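Local coordinates for austinoid biosynthesis clusters protein H (Emericella nidulans FGSC A4, PDB 5X9K), which takes part, as a homodimeric isomerase of the Trt14 family, in the biosynthesis of the fungal meroterpenoids austinol and dehydroaustinol, at residues L43-P54 and K73-K84. Residues are numbered along the deposited sequence; the frame is centred on the assembly and turned at random.
Sequences LDVESVLSFMSP and KEESKADFQGLK
In this domain, whose helices against a curved mixed sheet are consistent with an NTF2-like, SnoaL-type fold, Leu49 of the short helix 46-49 enters helix 73-86 as a knob into a hole formed by Lys73, Ser76, Lys77 and Phe80. Its two methyls divide the hole: CD1 rests on the aliphatic part of Lys77, 3.6 Å from Lys77 CD, while CD2 touches Phe80 CD2 and CE2 obliquely.

That ring is gripped from further directions. Val48 CG1 makes a CH-pi contact over one face, 4.0 Å from the Phe80 centroid and 29° off the ring normal. Met52 comes in obliquely, its SD making a Met-aromatic contact while its CE methyl lies 3.4 Å from Phe80 CZ; Phe36 of helix 26-38 touches both Val48 and Met52.

Two lysines, Lys73 near the start of the helix and Lys77 one turn on, tie it to segment 43-54. Lys73 has CG opposite its backbone N (chi1 -174°) and an extended chain, which carries the amine across to the type I turn Leu49-Met52. There Lys73 NZ donates to Met52 O at 2.8 Å, with a C=O...N angle of 144° and a tilt out of the carbonyl plane, and weakly to Leu49 O at 3.0 Å, so one ammonium joins two backbone carbonyls of this turn. Lys77, also extended, forms a salt bridge with Glu46, its NZ lying 2.9 Å from OE2 on the syn lone pair; the bend of Glu46 at chi2 turns the carboxylate back to the helix.

Toward the helix's later turns, Val45 CG2 lies across the Lys84 chain, and Leu43 CD2 packs against the Leu83 carbonyl and its CB. Beside them one water bridges the backbones, accepting from Val45 N at 2.8 Å and donating to Phe80 O at 2.7 Å.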
loop_
_atom_site.group_PDB
_atom_site.type_symbol
_atom_site.label_atom_id
_atom_site.label_comp_id
_atom_site.label_asym_id
_atom_site.label_seq_id
_atom_site.Cartn_x
_atom_site.Cartn_y
_atom_site.Cartn_z
ATOM N N LEU A 43 22.274 3.295 -4.695
ATOM C CA LEU A 43 22.173 4.700 -5.078
ATOM C C LEU A 43 22.935 4.978 -6.367
ATOM O O LEU A 43 23.605 6.003 -6.505
ATOM C CB LEU A 43 22.650 5.610 -3.945
ATOM C CG LEU A 43 21.663 5.613 -2.780
ATOM C CD1 LEU A 43 22.229 6.324 -1.555
ATOM C CD2 LEU A 43 20.368 6.261 -3.234
ATOM N N ASP A 44 22.818 4.055 -7.329
ATOM C CA ASP A 44 23.592 4.114 -8.564
ATOM C C ASP A 44 22.710 4.237 -9.801
ATOM O O ASP A 44 23.221 4.130 -10.927
ATOM C CB ASP A 44 24.523 2.896 -8.679
ATOM C CG ASP A 44 23.777 1.584 -8.963
ATOM O OD1 ASP A 44 22.538 1.599 -9.167
ATOM O OD2 ASP A 44 24.439 0.518 -8.974
ATOM N N VAL A 45 21.398 4.429 -9.612
ATOM C CA VAL A 45 20.399 4.600 -10.671
ATOM C C VAL A 45 20.142 3.299 -11.429
ATOM O O VAL A 45 19.002 2.829 -11.514
ATOM C CB VAL A 45 20.800 5.707 -11.663
ATOM C CG1 VAL A 45 19.687 5.920 -12.666
ATOM C CG2 VAL A 45 21.131 7.004 -10.932
ATOM N N GLU A 46 21.196 2.717 -11.997
ATOM C CA GLU A 46 21.008 1.683 -13.008
ATOM C C GLU A 46 20.743 0.300 -12.428
ATOM O O GLU A 46 20.129 -0.534 -13.100
ATOM C CB GLU A 46 22.238 1.628 -13.906
ATOM C CG GLU A 46 22.578 2.932 -14.596
ATOM C CD GLU A 46 21.577 3.301 -15.670
ATOM O OE1 GLU A 46 20.735 2.447 -16.029
ATOM O OE2 GLU A 46 21.627 4.456 -16.144
ATOM N N SER A 47 21.217 0.011 -11.219
ATOM C CA SER A 47 21.042 -1.335 -10.692
ATOM C C SER A 47 19.571 -1.662 -10.475
ATOM O O SER A 47 19.145 -2.801 -10.702
ATOM C CB SER A 47 21.835 -1.503 -9.401
ATOM O OG SER A 47 23.206 -1.682 -9.696
ATOM N N VAL A 48 18.783 -0.675 -10.039
ATOM C CA VAL A 48 17.336 -0.854 -9.934
ATOM C C VAL A 48 16.723 -1.024 -11.315
ATOM O O VAL A 48 15.948 -1.957 -11.561
ATOM C CB VAL A 48 16.691 0.330 -9.189
ATOM C CG1 VAL A 48 15.210 0.159 -9.153
ATOM C CG2 VAL A 48 17.230 0.438 -7.772
ATOM N N LEU A 49 17.072 -0.130 -12.242
ATOM C CA LEU A 49 16.504 -0.202 -13.582
ATOM C C LEU A 49 16.849 -1.512 -14.267
ATOM O O LEU A 49 16.079 -1.988 -15.104
ATOM C CB LEU A 49 16.999 0.968 -14.433
ATOM C CG LEU A 49 16.520 2.373 -14.078
ATOM C CD1 LEU A 49 17.359 3.373 -14.866
ATOM C CD2 LEU A 49 15.043 2.528 -14.390
ATOM N N SER A 50 18.005 -2.099 -13.949
ATOM C CA SER A 50 18.410 -3.323 -14.628
ATOM C C SER A 50 17.584 -4.532 -14.203
ATOM O O SER A 50 17.655 -5.576 -14.859
ATOM C CB SER A 50 19.897 -3.597 -14.386
ATOM O OG SER A 50 20.110 -4.101 -13.083
ATOM N N PHE A 51 16.807 -4.418 -13.132
ATOM C CA PHE A 51 15.916 -5.483 -12.702
ATOM C C PHE A 51 14.485 -5.297 -13.198
ATOM O O PHE A 51 13.611 -6.091 -12.837
ATOM C CB PHE A 51 15.935 -5.590 -11.174
ATOM C CG PHE A 51 16.915 -6.606 -10.646
ATOM C CD1 PHE A 51 18.249 -6.271 -10.449
ATOM C CD2 PHE A 51 16.495 -7.890 -10.330
ATOM C CE1 PHE A 51 19.156 -7.207 -9.955
ATOM C CE2 PHE A 51 17.397 -8.832 -9.835
ATOM C CZ PHE A 51 18.730 -8.485 -9.650
ATOM N N MET A 52 14.225 -4.278 -14.013
ATOM C CA MET A 52 12.914 -4.038 -14.598
ATOM C C MET A 52 12.948 -4.399 -16.082
ATOM O O MET A 52 13.878 -4.007 -16.800
ATOM C CB MET A 52 12.496 -2.577 -14.400
ATOM C CG MET A 52 12.456 -2.185 -12.942
ATOM S SD MET A 52 12.226 -0.413 -12.782
ATOM C CE MET A 52 12.336 -0.140 -11.036
ATOM N N SER A 53 11.967 -5.182 -16.531
ATOM C CA SER A 53 11.886 -5.489 -17.949
ATOM C C SER A 53 11.581 -4.213 -18.741
ATOM O O SER A 53 11.069 -3.233 -18.190
ATOM C CB SER A 53 10.833 -6.575 -18.208
ATOM O OG SER A 53 9.512 -6.147 -17.954
ATOM N N PRO A 54 11.938 -4.180 -20.030
ATOM C CA PRO A 54 11.670 -2.959 -20.822
ATOM C C PRO A 54 10.214 -2.503 -20.783
ATOM O O PRO A 54 9.944 -1.295 -20.778
ATOM C CB PRO A 54 12.097 -3.366 -22.241
ATOM C CG PRO A 54 13.094 -4.487 -22.054
ATOM C CD PRO A 54 12.664 -5.213 -20.799
ATOM N N LYS A 73 9.146 2.571 -17.603
ATOM C CA LYS A 73 10.498 2.457 -17.072
ATOM C C LYS A 73 11.332 3.681 -17.443
ATOM O O LYS A 73 12.087 4.212 -16.613
ATOM C CB LYS A 73 11.134 1.165 -17.585
ATOM C CG LYS A 73 12.473 0.861 -16.989
ATOM C CD LYS A 73 13.048 -0.424 -17.569
ATOM C CE LYS A 73 14.554 -0.461 -17.383
ATOM N NZ LYS A 73 15.110 -1.723 -17.918
ATOM N N GLU A 74 11.166 4.172 -18.676
ATOM C CA GLU A 74 11.879 5.367 -19.118
ATOM C C GLU A 74 11.502 6.581 -18.283
ATOM O O GLU A 74 12.372 7.373 -17.897
ATOM C CB GLU A 74 11.582 5.626 -20.597
ATOM C CG GLU A 74 12.477 6.665 -21.253
ATOM C CD GLU A 74 12.267 6.732 -22.759
ATOM O OE1 GLU A 74 11.592 7.678 -23.224
ATOM O OE2 GLU A 74 12.759 5.829 -23.473
ATOM N N GLU A 75 10.209 6.748 -17.997
ATOM C CA GLU A 75 9.767 7.866 -17.166
ATOM C C GLU A 75 10.282 7.756 -15.732
ATOM O O GLU A 75 10.506 8.776 -15.074
ATOM C CB GLU A 75 8.237 7.948 -17.177
ATOM C CG GLU A 75 7.646 8.604 -18.406
ATOM C CD GLU A 75 6.140 8.447 -18.464
ATOM O OE1 GLU A 75 5.642 7.412 -17.976
ATOM O OE2 GLU A 75 5.451 9.353 -18.989
ATOM N N SER A 76 10.481 6.546 -15.223
ATOM C CA SER A 76 10.850 6.436 -13.821
ATOM C C SER A 76 12.330 6.690 -13.563
ATOM O O SER A 76 12.718 6.820 -12.397
ATOM C CB SER A 76 10.471 5.059 -13.283
ATOM O OG SER A 76 11.289 4.048 -13.843
ATOM N N LYS A 77 13.163 6.768 -14.605
ATOM C CA LYS A 77 14.600 6.921 -14.374
ATOM C C LYS A 77 14.917 8.196 -13.601
ATOM O O LYS A 77 15.860 8.218 -12.799
ATOM C CB LYS A 77 15.357 6.902 -15.703
ATOM C CG LYS A 77 16.872 6.934 -15.527
ATOM C CD LYS A 77 17.614 6.441 -16.756
ATOM C CE LYS A 77 19.093 6.315 -16.461
ATOM N NZ LYS A 77 19.899 6.192 -17.696
ATOM N N ALA A 78 14.141 9.261 -13.817
ATOM C CA ALA A 78 14.347 10.490 -13.057
ATOM C C ALA A 78 14.216 10.254 -11.555
ATOM O O ALA A 78 14.937 10.876 -10.766
ATOM C CB ALA A 78 13.355 11.557 -13.521
ATOM N N ASP A 79 13.303 9.359 -11.146
ATOM C CA ASP A 79 13.114 9.069 -9.727
ATOM C C ASP A 79 14.371 8.464 -9.120
ATOM O O ASP A 79 14.785 8.840 -8.019
ATOM C CB ASP A 79 11.920 8.128 -9.527
ATOM C CG ASP A 79 10.570 8.801 -9.810
ATOM O OD1 ASP A 79 10.418 9.999 -9.500
ATOM O OD2 ASP A 79 9.657 8.122 -10.333
ATOM N N PHE A 80 14.993 7.515 -9.818
ATOM C CA PHE A 80 16.211 6.917 -9.281
ATOM C C PHE A 80 17.392 7.877 -9.379
ATOM O O PHE A 80 18.317 7.813 -8.553
ATOM C CB PHE A 80 16.484 5.590 -9.988
ATOM C CG PHE A 80 15.278 4.682 -10.016
ATOM C CD1 PHE A 80 14.783 4.136 -8.844
ATOM C CD2 PHE A 80 14.623 4.408 -11.205
ATOM C CE1 PHE A 80 13.664 3.320 -8.861
ATOM C CE2 PHE A 80 13.509 3.589 -11.228
ATOM C CZ PHE A 80 13.028 3.049 -10.052
ATOM N N GLN A 81 17.365 8.791 -10.352
ATOM C CA GLN A 81 18.375 9.839 -10.386
ATOM C C GLN A 81 18.284 10.709 -9.141
ATOM O O GLN A 81 19.309 11.100 -8.572
ATOM C CB GLN A 81 18.223 10.676 -11.654
ATOM C CG GLN A 81 18.563 9.905 -12.916
ATOM C CD GLN A 81 18.330 10.701 -14.185
ATOM O OE1 GLN A 81 17.702 11.762 -14.167
ATOM N NE2 GLN A 81 18.842 10.190 -15.299
ATOM N N GLY A 82 17.060 10.996 -8.686
ATOM C CA GLY A 82 16.895 11.805 -7.489
ATOM C C GLY A 82 17.367 11.098 -6.234
ATOM O O GLY A 82 17.983 11.714 -5.361
ATOM N N LEU A 83 17.078 9.797 -6.117
ATOM C CA LEU A 83 17.607 9.023 -4.996
ATOM C C LEU A 83 19.115 9.197 -4.883
ATOM O O LEU A 83 19.647 9.478 -3.801
ATOM C CB LEU A 83 17.261 7.539 -5.155
ATOM C CG LEU A 83 15.983 6.974 -4.541
ATOM C CD1 LEU A 83 15.920 5.471 -4.796
ATOM C CD2 LEU A 83 15.910 7.270 -3.057
ATOM N N LYS A 84 19.817 9.051 -6.008
ATOM C CA LYS A 84 21.266 9.198 -6.006
ATOM C C LYS A 84 21.677 10.597 -5.563
ATOM O O LYS A 84 22.549 10.761 -4.701
ATOM C CB LYS A 84 21.812 8.887 -7.399
ATOM C CG LYS A 84 23.315 9.012 -7.510
ATOM C CD LYS A 84 23.800 8.451 -8.823
ATOM C CE LYS A 84 25.247 8.855 -9.082
ATOM N NZ LYS A 84 25.325 10.307 -9.426
HETATM O O HOH W 1 19.638 5.628 -7.754
HETATM O O HOH W 2 8.114 0.312 -19.340
#